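Local coordinates for protein alpha-14 giardin (PDB 3CHJ) that binds calcium and phosphatidylserine as an annexin and may serve as a calcium-regulated structural element linking the phospholipid bilayer to the underlying axoneme, at residues R29-I33 against H66-F71; L86-I90 against C103-L108; Y231-L235 against F249-V253; F291-C295 against I307-W311. All blocks are in the same frame, centred on the assembly; numbering follows the deposited sequence.

Contact 1. Residues R29-I33 against H66-F71; sequences RLDLI and HLSKDF
Arg29 and Leu67 mark the closest approach of the two backbones, with CA atoms 8.9 Å apart, so the segments meet mainly through side chains, which also reach backbone oxygens. Segment 29-33 leads into helix 31-38. Segment 66-71 leads into helix 69-78. Both belong to the all-helical annexin fold.

Arg29 supplies the polar link. A bend at chi2 (-72°) turns its chain toward the backbone of His66. Arg29 NH2 donates to His66 O over 3.0 Å, with an N-H...O angle of 153°. The oxygen sits at the guanidinium edge, slightly out of plane, and NH2 in turn approaches from outside the carbonyl plane. The guanidinium and imidazole planes stand 84° apart. The imidazole is held elsewhere, through ND1 and Phe62 O.

Leu67 works with both methyls. Leu67 CD1 lies 3.7 Å from Arg29 NE, where the two side chains pass in opposite directions. Leu67 CD2 meets Leu32 CD1 tip to tip at 3.9 Å. The ring of Phe71 extends the apolar patch. Its edge faces Ile33, with Phe71 CE1 3.8 Å from Ile33 CD1. The backbone oxygen of Arg29 also lies in the ring plane, with Arg29 O 3.9 Å from Phe71 CZ.

Helices 12-24 and 301-310 pack around this patch, through Leu32 and Ile33 respectively. Arg29 NH1 bonds to Ala22 O in helix 12-24. Two backbone carbonyls, on different parts of the chain, thus hold one buried guanidinium. Its positive charge is probably balanced in part by these carbonyl dipoles and only weakly by Glu26, a long ion pair.

Contact 2. Residues L86-I90 against C103-L108; sequences LCELI and CLVDVL
Val107 packs against Leu86, Leu89 and Ile90 in an antiparallel helix pair of the annexin fold. Helices 82-94 and 101-108 supply the two segments, both within the annexin family region. The short segment axes approach to 10.0 Å, and their directions differ by 160°. No hydrogen bond crosses the contact; the fit is almost wholly apolar.

Val107 buries the most surface in this contact. Its two methyls divide the work. Val107 CG1, anti to the backbone N (chi1 171°), touches Leu86 CD2 at 4.0 Å and also reaches Ile90. Val107 CG2 lies against Leu89, 4.0 Å from Leu89 CB and close to CD1 as well.

Ile90 is next in buried surface. CG1 and CD1 both lie near Val107 CG1. The other branch turns to Leu104, where Ile90 CG2 comes within 4.0 Å of Leu104 CD2, and these two side chains cross at about a right angle. Ile90 CD1 reaches on to Leu108 CD2 at 4.4 Å, a looser touch.

Neighbouring helices close over the pair. Tyr123 of helix 113-127 and Leu131 of helix 131-139 pack on Ile90, and Arg267 of helix 262-272 packs on Leu89 and Cys103.

Leu89 offers mainly its CB and its backbone to Cys103. The sulfur lies beside it, with Cys103 SG 3.7 Å from Leu89 O and 4.1 Å from Leu89 CB.

Contact 3. Residues Y231-L235 against F249-V253; sequences YAFKL and FSMNV
Tyr231 and Phe249 form an offset pair with little ring overlap, their planes tilted by 27°. The ring centroids are 5.2 Å apart. The close approach is local: Tyr231 CD1 lies 3.6 Å from Phe249 CE2. Both rings are swung anti to their backbone N (Tyr231 chi1 176°), which carries them in between helices 227-241 and 243-254. These run roughly antiparallel, at 149° for the short segments. This is helix-helix packing of the annexin fold, with segment 249-253 in the fourth-repeat family region.

Phe249 also meets Lys234 and Leu235. Lys234 crosses it at about a right angle, with Lys234 CB 3.8 Å from Phe249 CZ and CD close by. The extended chain then leads away to a salt bridge with Glu230. Leu235 CD1 lies 4.1 Å from Phe249 CD2. The same methyl, Leu235 CD1, sits only 3.2 Å from Ser250 OG, a tight fit. At the edge of the tyrosine ring, Val253 CG2 comes to 4.0 Å from Tyr231 CE1.

Tyr231 OH stands 3.1 Å from Ser250 OG. The stronger partner of the hydroxyl is Asp106, while Ser250 OG bonds to Ala246 O within its own helix. Arg264 and Arg218 make cation-pi contacts with Tyr231 and Phe249, respectively.

The contact thus sets a buried polar pair, Tyr231 OH and Ser250 OG, beside the packed rings. Asp106 anchors the tyrosine hydroxyl, and the two arginines probably polarise the rings.

Contact 4. Residues F291-C295 against I307-W311; sequences FDERC and IKLLW
Lys308 lays its aliphatic chain against Cys295 and Asp292. Lys308 CG is 3.6 Å from Cys295 SG and 3.5 Å from Asp292 OD1. A bend at chi3 (-77°) then turns the chain, and the ammonium does not reach the carboxylate: Lys308 NZ is 6.1 Å from Asp292 OD1. The backbones are closest at this point, with the CA atoms of Asp292 and Lys308 6.2 Å apart.

Phe291 makes the other half of the first shell. CZ is the atom that touches. Phe291 CZ lies 3.7 Å from Trp311 CD1 and 4.0 Å from Ile307 CG2, which sits at the ring edge. The phenyl ring and the five-membered ring of Trp311 are oblique, with planes 58° apart and centroids 5.2 Å apart. Ile307 CG2 also touches Cys295 SG, at 4.1 Å, and so joins the two halves.

The next shell fixes these groups. Lys280 of helix 279-287 is central: its NZ forms a salt bridge with Asp292 OD1 and a hydrogen bond to Lys308 O. Trp311 NE1 bonds to Thr269 OG1, which restrains the indole. Tyr283 and Phe255 meet Phe291 edge-to-face.

The contact joins helix 291-298 to the end of helix 301-310, in the fourth-repeat family region. Its direct touches are mostly apolar, while Lys280 provides the electrostatic tie. The Asp292 charge is therefore probably compensated mainly by Lys280, and Lys308 serves this contact chiefly through its methylenes.

In the fold
From the N terminus, contact 1 closes a loop of 32 residues, most of them helical. Contact 2 then closes a shorter one of 12 residues. After a long interval, contact 3 closes 13 residues and contact 4 closes 11. All four are in series, so none nest and none cross. Three pairs meet in space: 1 with 4, 2 with 3, and 3 with 4. Contact 4 returns to contact 1, where Leu309 and Leu310 pack on Ile33, joining the C-terminal part of the fold to the N-terminal part. Contact 2 joins contact 3 through Asp106 and Tyr231. Contact 3 joins contact 4 through Met251. Contacts 1 and 2 do not touch; their nearest atoms are about 11 Å apart.

Contact 1. Residues R29-I33 against H66-F71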
loop_
_atom_site.group_PDB
_atom_site.type_symbol
_atom_site.label_atom_id
_atom_site.label_comp_id
_atom_site.label_asym_id
_atom_site.label_seq_id
_atom_site.Cartn_x
_atom_site.Cartn_y
_atom_site.Cartn_z
ATOM N N ARG A 29 16.594 -18.415 -7.926
ATOM C CA ARG A 29 15.818 -17.204 -8.220
ATOM C C ARG A 29 15.434 -16.436 -6.958
ATOM O O ARG A 29 15.399 -15.192 -6.971
ATOM C CB ARG A 29 14.551 -17.529 -9.003
ATOM C CG ARG A 29 14.778 -17.845 -10.478
ATOM C CD ARG A 29 15.142 -16.591 -11.286
ATOM N NE ARG A 29 15.006 -16.846 -12.725
ATOM C CZ ARG A 29 15.862 -17.570 -13.448
ATOM N NH1 ARG A 29 16.942 -18.095 -12.884
ATOM N NH2 ARG A 29 15.637 -17.747 -14.746
ATOM N N LEU A 30 15.142 -17.151 -5.870
ATOM C CA LEU A 30 14.699 -16.462 -4.648
ATOM C C LEU A 30 15.812 -15.686 -3.944
ATOM O O LEU A 30 15.549 -14.908 -3.013
ATOM C CB LEU A 30 13.971 -17.408 -3.691
ATOM C CG LEU A 30 12.616 -17.915 -4.185
ATOM C CD1 LEU A 30 12.115 -19.023 -3.257
ATOM C CD2 LEU A 30 11.540 -16.800 -4.342
ATOM N N ASP A 31 17.059 -15.854 -4.392
ATOM C CA ASP A 31 18.116 -15.000 -3.892
ATOM C C ASP A 31 17.803 -13.526 -4.141
ATOM O O ASP A 31 18.227 -12.663 -3.380
ATOM C CB ASP A 31 19.475 -15.359 -4.502
ATOM C CG ASP A 31 20.034 -16.677 -3.964
ATOM O OD1 ASP A 31 19.516 -17.208 -2.958
ATOM O OD2 ASP A 31 21.008 -17.180 -4.562
ATOM N N LEU A 32 17.088 -13.241 -5.226
ATOM C CA LEU A 32 16.689 -11.865 -5.499
ATOM C C LEU A 32 15.826 -11.314 -4.378
ATOM O O LEU A 32 15.905 -10.123 -4.079
ATOM C CB LEU A 32 15.927 -11.751 -6.828
ATOM C CG LEU A 32 16.703 -12.217 -8.074
ATOM C CD1 LEU A 32 15.797 -12.202 -9.282
ATOM C CD2 LEU A 32 17.933 -11.340 -8.293
ATOM N N ILE A 33 14.997 -12.184 -3.801
ATOM C CA ILE A 33 14.086 -11.811 -2.717
ATOM C C ILE A 33 14.814 -11.769 -1.378
ATOM O O ILE A 33 14.604 -10.849 -0.577
ATOM C CB ILE A 33 12.882 -12.770 -2.656
ATOM C CG1 ILE A 33 12.099 -12.764 -3.976
ATOM C CG2 ILE A 33 11.986 -12.427 -1.480
ATOM C CD1 ILE A 33 11.560 -11.383 -4.436
ATOM N N HIS A 66 15.220 -13.295 -18.178
ATOM C CA HIS A 66 15.231 -14.430 -17.262
ATOM C C HIS A 66 13.973 -14.597 -16.414
ATOM O O HIS A 66 13.703 -15.692 -15.899
ATOM C CB HIS A 66 16.467 -14.358 -16.361
ATOM C CG HIS A 66 17.755 -14.483 -17.105
ATOM N ND1 HIS A 66 18.598 -13.416 -17.326
ATOM C CD2 HIS A 66 18.331 -15.553 -17.702
ATOM C CE1 HIS A 66 19.651 -13.828 -18.014
ATOM N NE2 HIS A 66 19.515 -15.119 -18.249
ATOM N N LEU A 67 13.230 -13.506 -16.246
ATOM C CA LEU A 67 12.067 -13.498 -15.371
ATOM C C LEU A 67 10.790 -13.207 -16.128
ATOM O O LEU A 67 10.819 -12.491 -17.135
ATOM C CB LEU A 67 12.256 -12.428 -14.274
ATOM C CG LEU A 67 13.076 -12.782 -13.025
ATOM C CD1 LEU A 67 14.485 -13.218 -13.284
ATOM C CD2 LEU A 67 13.116 -11.575 -12.079
ATOM N N SER A 68 9.666 -13.734 -15.626
ATOM C CA SER A 68 8.345 -13.401 -16.133
ATOM C C SER A 68 8.030 -11.969 -15.699
ATOM O O SER A 68 8.654 -11.475 -14.772
ATOM C CB SER A 68 7.284 -14.347 -15.565
ATOM O OG SER A 68 7.462 -15.675 -16.067
ATOM N N LYS A 69 7.061 -11.339 -16.355
ATOM C CA LYS A 69 6.737 -9.933 -16.123
ATOM C C LYS A 69 6.355 -9.657 -14.681
ATOM O O LYS A 69 6.823 -8.658 -14.090
ATOM C CB LYS A 69 5.615 -9.463 -17.058
ATOM C CG LYS A 69 5.540 -7.943 -17.163
ATOM C CD LYS A 69 4.597 -7.489 -18.281
ATOM C CE LYS A 69 4.669 -5.964 -18.450
ATOM N NZ LYS A 69 4.288 -5.247 -17.190
ATOM N N ASP A 70 5.519 -10.524 -14.107
ATOM C CA ASP A 70 5.084 -10.329 -12.706
ATOM C C ASP A 70 6.258 -10.244 -11.716
ATOM O O ASP A 70 6.354 -9.313 -10.892
ATOM C CB ASP A 70 3.998 -11.346 -12.249
ATOM C CG ASP A 70 4.403 -12.840 -12.378
ATOM O OD1 ASP A 70 5.536 -13.208 -12.760
ATOM O OD2 ASP A 70 3.507 -13.670 -12.061
ATOM N N PHE A 71 7.156 -11.210 -11.813
ATOM C CA PHE A 71 8.316 -11.313 -10.929
ATOM C C PHE A 71 9.356 -10.205 -11.198
ATOM O O PHE A 71 9.923 -9.630 -10.245
ATOM C CB PHE A 71 8.890 -12.739 -11.064
ATOM C CG PHE A 71 9.963 -13.096 -10.063
ATOM C CD1 PHE A 71 9.903 -12.661 -8.740
ATOM C CD2 PHE A 71 11.018 -13.906 -10.445
ATOM C CE1 PHE A 71 10.900 -13.006 -7.829
ATOM C CE2 PHE A 71 12.020 -14.251 -9.547
ATOM C CZ PHE A 71 11.954 -13.799 -8.226
#

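Contact 2. Residues L86-I90 against C103-L108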
loop_
_atom_site.group_PDB
_atom_site.type_symbol
_atom_site.label_atom_id
_atom_site.label_comp_id
_atom_site.label_asym_id
_atom_site.label_seq_id
_atom_site.Cartn_x
_atom_site.Cartn_y
_atom_site.Cartn_z
ATOM N N LEU A 86 6.691 5.149 -4.503
ATOM C CA LEU A 86 5.351 5.752 -4.415
ATOM C C LEU A 86 5.082 6.726 -5.561
ATOM O O LEU A 86 3.996 6.715 -6.158
ATOM C CB LEU A 86 5.152 6.452 -3.064
ATOM C CG LEU A 86 5.331 5.564 -1.824
ATOM C CD1 LEU A 86 5.269 6.370 -0.533
ATOM C CD2 LEU A 86 4.312 4.444 -1.787
ATOM N N CYS A 87 6.069 7.572 -5.876
ATOM C CA CYS A 87 5.911 8.522 -6.974
ATOM C C CYS A 87 5.756 7.804 -8.316
ATOM O O CYS A 87 4.917 8.167 -9.133
ATOM C CB CYS A 87 7.116 9.470 -7.057
ATOM S SG CYS A 87 7.165 10.650 -5.716
ATOM N N GLU A 88 6.589 6.796 -8.542
ATOM C CA GLU A 88 6.514 6.030 -9.793
ATOM C C GLU A 88 5.171 5.318 -9.948
ATOM O O GLU A 88 4.636 5.237 -11.061
ATOM C CB GLU A 88 7.656 5.037 -9.914
ATOM C CG GLU A 88 9.014 5.723 -9.981
ATOM C CD GLU A 88 10.155 4.729 -10.078
ATOM O OE1 GLU A 88 9.867 3.526 -10.185
ATOM O OE2 GLU A 88 11.330 5.159 -10.053
ATOM N N LEU A 89 4.623 4.821 -8.841
ATOM C CA LEU A 89 3.303 4.171 -8.901
ATOM C C LEU A 89 2.202 5.175 -9.262
ATOM O O LEU A 89 1.344 4.881 -10.077
ATOM C CB LEU A 89 2.949 3.482 -7.577
ATOM C CG LEU A 89 3.812 2.257 -7.253
ATOM C CD1 LEU A 89 3.563 1.797 -5.808
ATOM C CD2 LEU A 89 3.507 1.114 -8.216
ATOM N N ILE A 90 2.238 6.356 -8.652
ATOM C CA ILE A 90 1.256 7.413 -8.988
ATOM C C ILE A 90 1.387 7.859 -10.446
ATOM O O ILE A 90 0.389 8.004 -11.143
ATOM C CB ILE A 90 1.391 8.619 -8.038
ATOM C CG1 ILE A 90 0.995 8.195 -6.632
ATOM C CG2 ILE A 90 0.574 9.811 -8.547
ATOM C CD1 ILE A 90 1.432 9.207 -5.591
ATOM N N CYS A 103 -4.930 1.888 -7.927
ATOM C CA CYS A 103 -3.545 2.138 -7.529
ATOM C C CYS A 103 -3.424 3.411 -6.712
ATOM O O CYS A 103 -2.754 3.427 -5.691
ATOM C CB CYS A 103 -2.661 2.208 -8.767
ATOM S SG CYS A 103 -0.913 2.418 -8.380
ATOM N N LEU A 104 -4.107 4.470 -7.148
ATOM C CA LEU A 104 -4.050 5.759 -6.458
ATOM C C LEU A 104 -4.629 5.594 -5.049
ATOM O O LEU A 104 -4.102 6.146 -4.101
ATOM C CB LEU A 104 -4.820 6.811 -7.273
ATOM C CG LEU A 104 -4.157 7.137 -8.619
ATOM C CD1 LEU A 104 -5.014 8.186 -9.369
ATOM C CD2 LEU A 104 -2.733 7.607 -8.431
ATOM N N VAL A 105 -5.722 4.841 -4.922
ATOM C CA VAL A 105 -6.293 4.548 -3.597
ATOM C C VAL A 105 -5.316 3.757 -2.722
ATOM O O VAL A 105 -5.045 4.143 -1.572
ATOM C CB VAL A 105 -7.646 3.842 -3.753
ATOM C CG1 VAL A 105 -8.188 3.289 -2.395
ATOM C CG2 VAL A 105 -8.646 4.845 -4.388
ATOM N N ASP A 106 -4.740 2.699 -3.287
ATOM C CA ASP A 106 -3.828 1.843 -2.526
ATOM C C ASP A 106 -2.646 2.633 -1.999
ATOM O O ASP A 106 -2.176 2.383 -0.877
ATOM C CB ASP A 106 -3.266 0.731 -3.412
ATOM C CG ASP A 106 -4.276 -0.370 -3.709
ATOM O OD1 ASP A 106 -5.371 -0.438 -3.083
ATOM O OD2 ASP A 106 -3.929 -1.192 -4.585
ATOM N N VAL A 107 -2.138 3.554 -2.814
ATOM C CA VAL A 107 -0.934 4.301 -2.445
ATOM C C VAL A 107 -1.272 5.384 -1.439
ATOM O O VAL A 107 -0.708 5.435 -0.337
ATOM C CB VAL A 107 -0.257 4.919 -3.683
ATOM C CG1 VAL A 107 0.860 5.875 -3.261
ATOM C CG2 VAL A 107 0.281 3.809 -4.595
ATOM N N LEU A 108 -2.198 6.258 -1.797
ATOM C CA LEU A 108 -2.392 7.472 -1.008
ATOM C C LEU A 108 -2.947 7.199 0.374
ATOM O O LEU A 108 -2.672 7.971 1.304
ATOM C CB LEU A 108 -3.251 8.470 -1.770
ATOM C CG LEU A 108 -2.484 9.101 -2.928
ATOM C CD1 LEU A 108 -3.428 9.824 -3.883
ATOM C CD2 LEU A 108 -1.411 10.083 -2.369
#

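Contact 3. Residues Y231-L235 against F249-V253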
loop_
_atom_site.group_PDB
_atom_site.type_symbol
_atom_site.label_atom_id
_atom_site.label_comp_id
_atom_site.label_asym_id
_atom_site.label_seq_id
_atom_site.Cartn_x
_atom_site.Cartn_y
_atom_site.Cartn_z
ATOM N N TYR A 231 -14.073 0.086 -0.606
ATOM C CA TYR A 231 -12.694 -0.362 -0.464
ATOM C C TYR A 231 -11.845 0.768 0.146
ATOM O O TYR A 231 -11.071 0.538 1.095
ATOM C CB TYR A 231 -12.146 -0.770 -1.837
ATOM C CG TYR A 231 -10.696 -1.137 -1.756
ATOM C CD1 TYR A 231 -10.294 -2.400 -1.315
ATOM C CD2 TYR A 231 -9.725 -0.222 -2.122
ATOM C CE1 TYR A 231 -8.925 -2.724 -1.223
ATOM C CE2 TYR A 231 -8.353 -0.534 -2.028
ATOM C CZ TYR A 231 -7.975 -1.801 -1.589
ATOM O OH TYR A 231 -6.630 -2.128 -1.500
ATOM N N ALA A 232 -11.999 1.977 -0.391
ATOM C CA ALA A 232 -11.190 3.124 0.037
ATOM C C ALA A 232 -11.411 3.442 1.513
ATOM O O ALA A 232 -10.443 3.608 2.247
ATOM C CB ALA A 232 -11.477 4.328 -0.813
ATOM N N PHE A 233 -12.663 3.517 1.950
ATOM C CA PHE A 233 -12.906 3.855 3.371
ATOM C C PHE A 233 -12.547 2.720 4.315
ATOM O O PHE A 233 -12.087 2.973 5.448
ATOM C CB PHE A 233 -14.330 4.377 3.581
ATOM C CG PHE A 233 -14.488 5.811 3.181
ATOM C CD1 PHE A 233 -14.407 6.820 4.154
ATOM C CD2 PHE A 233 -14.685 6.166 1.855
ATOM C CE1 PHE A 233 -14.533 8.181 3.801
ATOM C CE2 PHE A 233 -14.809 7.519 1.489
ATOM C CZ PHE A 233 -14.753 8.524 2.466
ATOM N N LYS A 234 -12.722 1.475 3.872
ATOM C CA LYS A 234 -12.239 0.343 4.674
ATOM C C LYS A 234 -10.709 0.388 4.783
ATOM O O LYS A 234 -10.145 0.177 5.870
ATOM C CB LYS A 234 -12.654 -0.985 4.043
ATOM C CG LYS A 234 -14.105 -1.363 4.231
ATOM C CD LYS A 234 -14.370 -2.674 3.503
ATOM C CE LYS A 234 -15.712 -3.209 3.933
ATOM N NZ LYS A 234 -15.993 -4.551 3.331
ATOM N N LEU A 235 -10.043 0.671 3.664
ATOM C CA LEU A 235 -8.581 0.702 3.640
ATOM C C LEU A 235 -8.059 1.826 4.544
ATOM O O LEU A 235 -7.135 1.585 5.329
ATOM C CB LEU A 235 -8.078 0.846 2.199
ATOM C CG LEU A 235 -6.548 0.835 2.096
ATOM C CD1 LEU A 235 -5.979 -0.495 2.544
ATOM C CD2 LEU A 235 -6.107 1.188 0.663
ATOM N N PHE A 249 -5.906 -6.867 4.487
ATOM C CA PHE A 249 -7.118 -6.555 3.734
ATOM C C PHE A 249 -6.802 -6.385 2.257
ATOM O O PHE A 249 -7.459 -6.999 1.417
ATOM C CB PHE A 249 -7.754 -5.280 4.313
ATOM C CG PHE A 249 -8.908 -4.726 3.491
ATOM C CD1 PHE A 249 -10.032 -5.501 3.225
ATOM C CD2 PHE A 249 -8.848 -3.426 2.979
ATOM C CE1 PHE A 249 -11.104 -4.982 2.468
ATOM C CE2 PHE A 249 -9.929 -2.894 2.209
ATOM C CZ PHE A 249 -11.032 -3.680 1.959
ATOM N N SER A 250 -5.814 -5.548 1.942
ATOM C CA SER A 250 -5.499 -5.301 0.516
ATOM C C SER A 250 -5.038 -6.581 -0.181
ATOM O O SER A 250 -5.382 -6.839 -1.352
ATOM C CB SER A 250 -4.445 -4.213 0.355
ATOM O OG SER A 250 -4.884 -2.969 0.902
ATOM N N MET A 251 -4.269 -7.395 0.537
ATOM C CA MET A 251 -3.798 -8.665 -0.026
ATOM C C MET A 251 -4.983 -9.608 -0.254
ATOM O O MET A 251 -5.055 -10.264 -1.283
ATOM C CB MET A 251 -2.738 -9.317 0.865
ATOM C CG MET A 251 -1.392 -8.551 0.885
ATOM S SD MET A 251 -0.541 -8.449 -0.721
ATOM C CE MET A 251 -0.026 -10.181 -0.933
ATOM N N ASN A 252 -5.924 -9.661 0.687
ATOM C CA ASN A 252 -7.113 -10.509 0.502
ATOM C C ASN A 252 -7.910 -10.119 -0.745
ATOM O O ASN A 252 -8.327 -10.982 -1.535
ATOM C CB ASN A 252 -8.004 -10.495 1.749
ATOM C CG ASN A 252 -9.212 -11.420 1.605
ATOM O OD1 ASN A 252 -9.089 -12.652 1.657
ATOM N ND2 ASN A 252 -10.380 -10.828 1.419
ATOM N N VAL A 253 -8.098 -8.816 -0.933
ATOM C CA VAL A 253 -8.848 -8.325 -2.098
ATOM C C VAL A 253 -8.091 -8.666 -3.379
ATOM O O VAL A 253 -8.708 -9.073 -4.376
ATOM C CB VAL A 253 -9.145 -6.814 -1.994
ATOM C CG1 VAL A 253 -9.779 -6.293 -3.284
ATOM C CG2 VAL A 253 -10.047 -6.534 -0.810
#

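Contact 4. Residues F291-C295 against I307-W311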
loop_
_atom_site.group_PDB
_atom_site.type_symbol
_atom_site.label_atom_id
_atom_site.label_comp_id
_atom_site.label_asym_id
_atom_site.label_seq_id
_atom_site.Cartn_x
_atom_site.Cartn_y
_atom_site.Cartn_z
ATOM N N PHE A 291 -2.431 -17.247 5.298
ATOM C CA PHE A 291 -1.956 -16.516 4.121
ATOM C C PHE A 291 -1.247 -17.428 3.139
ATOM O O PHE A 291 -1.514 -17.372 1.928
ATOM C CB PHE A 291 -0.998 -15.404 4.573
ATOM C CG PHE A 291 -0.445 -14.556 3.437
ATOM C CD1 PHE A 291 -1.065 -13.364 3.080
ATOM C CD2 PHE A 291 0.711 -14.949 2.753
ATOM C CE1 PHE A 291 -0.553 -12.586 2.046
ATOM C CE2 PHE A 291 1.221 -14.181 1.715
ATOM C CZ PHE A 291 0.591 -13.002 1.354
ATOM N N ASP A 292 -0.348 -18.270 3.657
ATOM C CA ASP A 292 0.445 -19.125 2.770
ATOM C C ASP A 292 -0.443 -20.097 2.009
ATOM O O ASP A 292 -0.143 -20.447 0.870
ATOM C CB ASP A 292 1.541 -19.871 3.545
ATOM C CG ASP A 292 2.690 -18.966 3.979
ATOM O OD1 ASP A 292 2.749 -17.778 3.568
ATOM O OD2 ASP A 292 3.543 -19.453 4.759
ATOM N N GLU A 293 -1.542 -20.523 2.633
ATOM C CA GLU A 293 -2.451 -21.463 1.981
ATOM C C GLU A 293 -3.216 -20.798 0.845
ATOM O O GLU A 293 -3.375 -21.379 -0.228
ATOM C CB GLU A 293 -3.404 -22.071 3.006
ATOM C CG GLU A 293 -4.327 -23.138 2.453
ATOM C CD GLU A 293 -5.320 -23.634 3.493
ATOM O OE1 GLU A 293 -4.883 -24.021 4.604
ATOM O OE2 GLU A 293 -6.529 -23.626 3.193
ATOM N N ARG A 294 -3.688 -19.571 1.073
ATOM C CA ARG A 294 -4.311 -18.799 0.007
ATOM C C ARG A 294 -3.322 -18.528 -1.133
ATOM O O ARG A 294 -3.644 -18.694 -2.304
ATOM C CB ARG A 294 -4.908 -17.486 0.541
ATOM C CG ARG A 294 -5.713 -16.716 -0.502
ATOM C CD ARG A 294 -6.987 -17.479 -0.912
ATOM N NE ARG A 294 -7.711 -16.799 -1.981
ATOM C CZ ARG A 294 -8.584 -15.817 -1.775
ATOM N NH1 ARG A 294 -8.846 -15.404 -0.540
ATOM N NH2 ARG A 294 -9.195 -15.249 -2.803
ATOM N N CYS A 295 -2.109 -18.136 -0.776
ATOM C CA CYS A 295 -1.071 -17.873 -1.765
ATOM C C CYS A 295 -0.757 -19.123 -2.607
ATOM O O CYS A 295 -0.581 -19.017 -3.829
ATOM C CB CYS A 295 0.180 -17.341 -1.064
ATOM S SG CYS A 295 1.337 -16.505 -2.166
ATOM N N ILE A 307 6.209 -13.954 -3.063
ATOM C CA ILE A 307 5.219 -13.238 -2.268
ATOM C C ILE A 307 5.189 -13.791 -0.843
ATOM O O ILE A 307 5.250 -13.014 0.125
ATOM C CB ILE A 307 3.813 -13.277 -2.921
ATOM C CG1 ILE A 307 3.828 -12.577 -4.283
ATOM C CG2 ILE A 307 2.723 -12.694 -1.978
ATOM C CD1 ILE A 307 4.236 -11.075 -4.285
ATOM N N LYS A 308 5.168 -15.125 -0.711
ATOM C CA LYS A 308 5.158 -15.777 0.620
ATOM C C LYS A 308 6.395 -15.383 1.418
ATOM O O LYS A 308 6.290 -15.052 2.611
ATOM C CB LYS A 308 5.110 -17.309 0.502
ATOM C CG LYS A 308 3.735 -17.854 0.182
ATOM C CD LYS A 308 3.673 -19.363 0.273
ATOM C CE LYS A 308 4.321 -20.013 -0.955
ATOM N NZ LYS A 308 3.971 -21.464 -1.094
ATOM N N LEU A 309 7.564 -15.386 0.767
ATOM C CA LEU A 309 8.811 -15.068 1.460
ATOM C C LEU A 309 8.888 -13.598 1.897
ATOM O O LEU A 309 9.328 -13.279 3.001
ATOM C CB LEU A 309 10.008 -15.425 0.559
ATOM C CG LEU A 309 11.401 -15.261 1.162
ATOM C CD1 LEU A 309 11.525 -16.017 2.474
ATOM C CD2 LEU A 309 12.426 -15.756 0.144
ATOM N N LEU A 310 8.458 -12.683 1.035
ATOM C CA LEU A 310 8.528 -11.258 1.379
ATOM C C LEU A 310 7.685 -10.938 2.593
ATOM O O LEU A 310 8.064 -10.094 3.411
ATOM C CB LEU A 310 8.051 -10.406 0.196
ATOM C CG LEU A 310 9.109 -10.306 -0.908
ATOM C CD1 LEU A 310 8.474 -9.785 -2.226
ATOM C CD2 LEU A 310 10.269 -9.431 -0.485
ATOM N N TRP A 311 6.548 -11.619 2.719
ATOM C CA TRP A 311 5.651 -11.381 3.829
ATOM C C TRP A 311 6.000 -12.185 5.079
ATOM O O TRP A 311 5.314 -12.083 6.101
ATOM C CB TRP A 311 4.211 -11.641 3.379
ATOM C CG TRP A 311 3.650 -10.508 2.610
ATOM C CD1 TRP A 311 3.310 -10.489 1.280
ATOM C CD2 TRP A 311 3.334 -9.221 3.127
ATOM N NE1 TRP A 311 2.805 -9.243 0.942
ATOM C CE2 TRP A 311 2.804 -8.452 2.065
ATOM C CE3 TRP A 311 3.471 -8.625 4.388
ATOM C CZ2 TRP A 311 2.396 -7.131 2.235
ATOM C CZ3 TRP A 311 3.070 -7.320 4.553
ATOM C CH2 TRP A 311 2.539 -6.582 3.490
#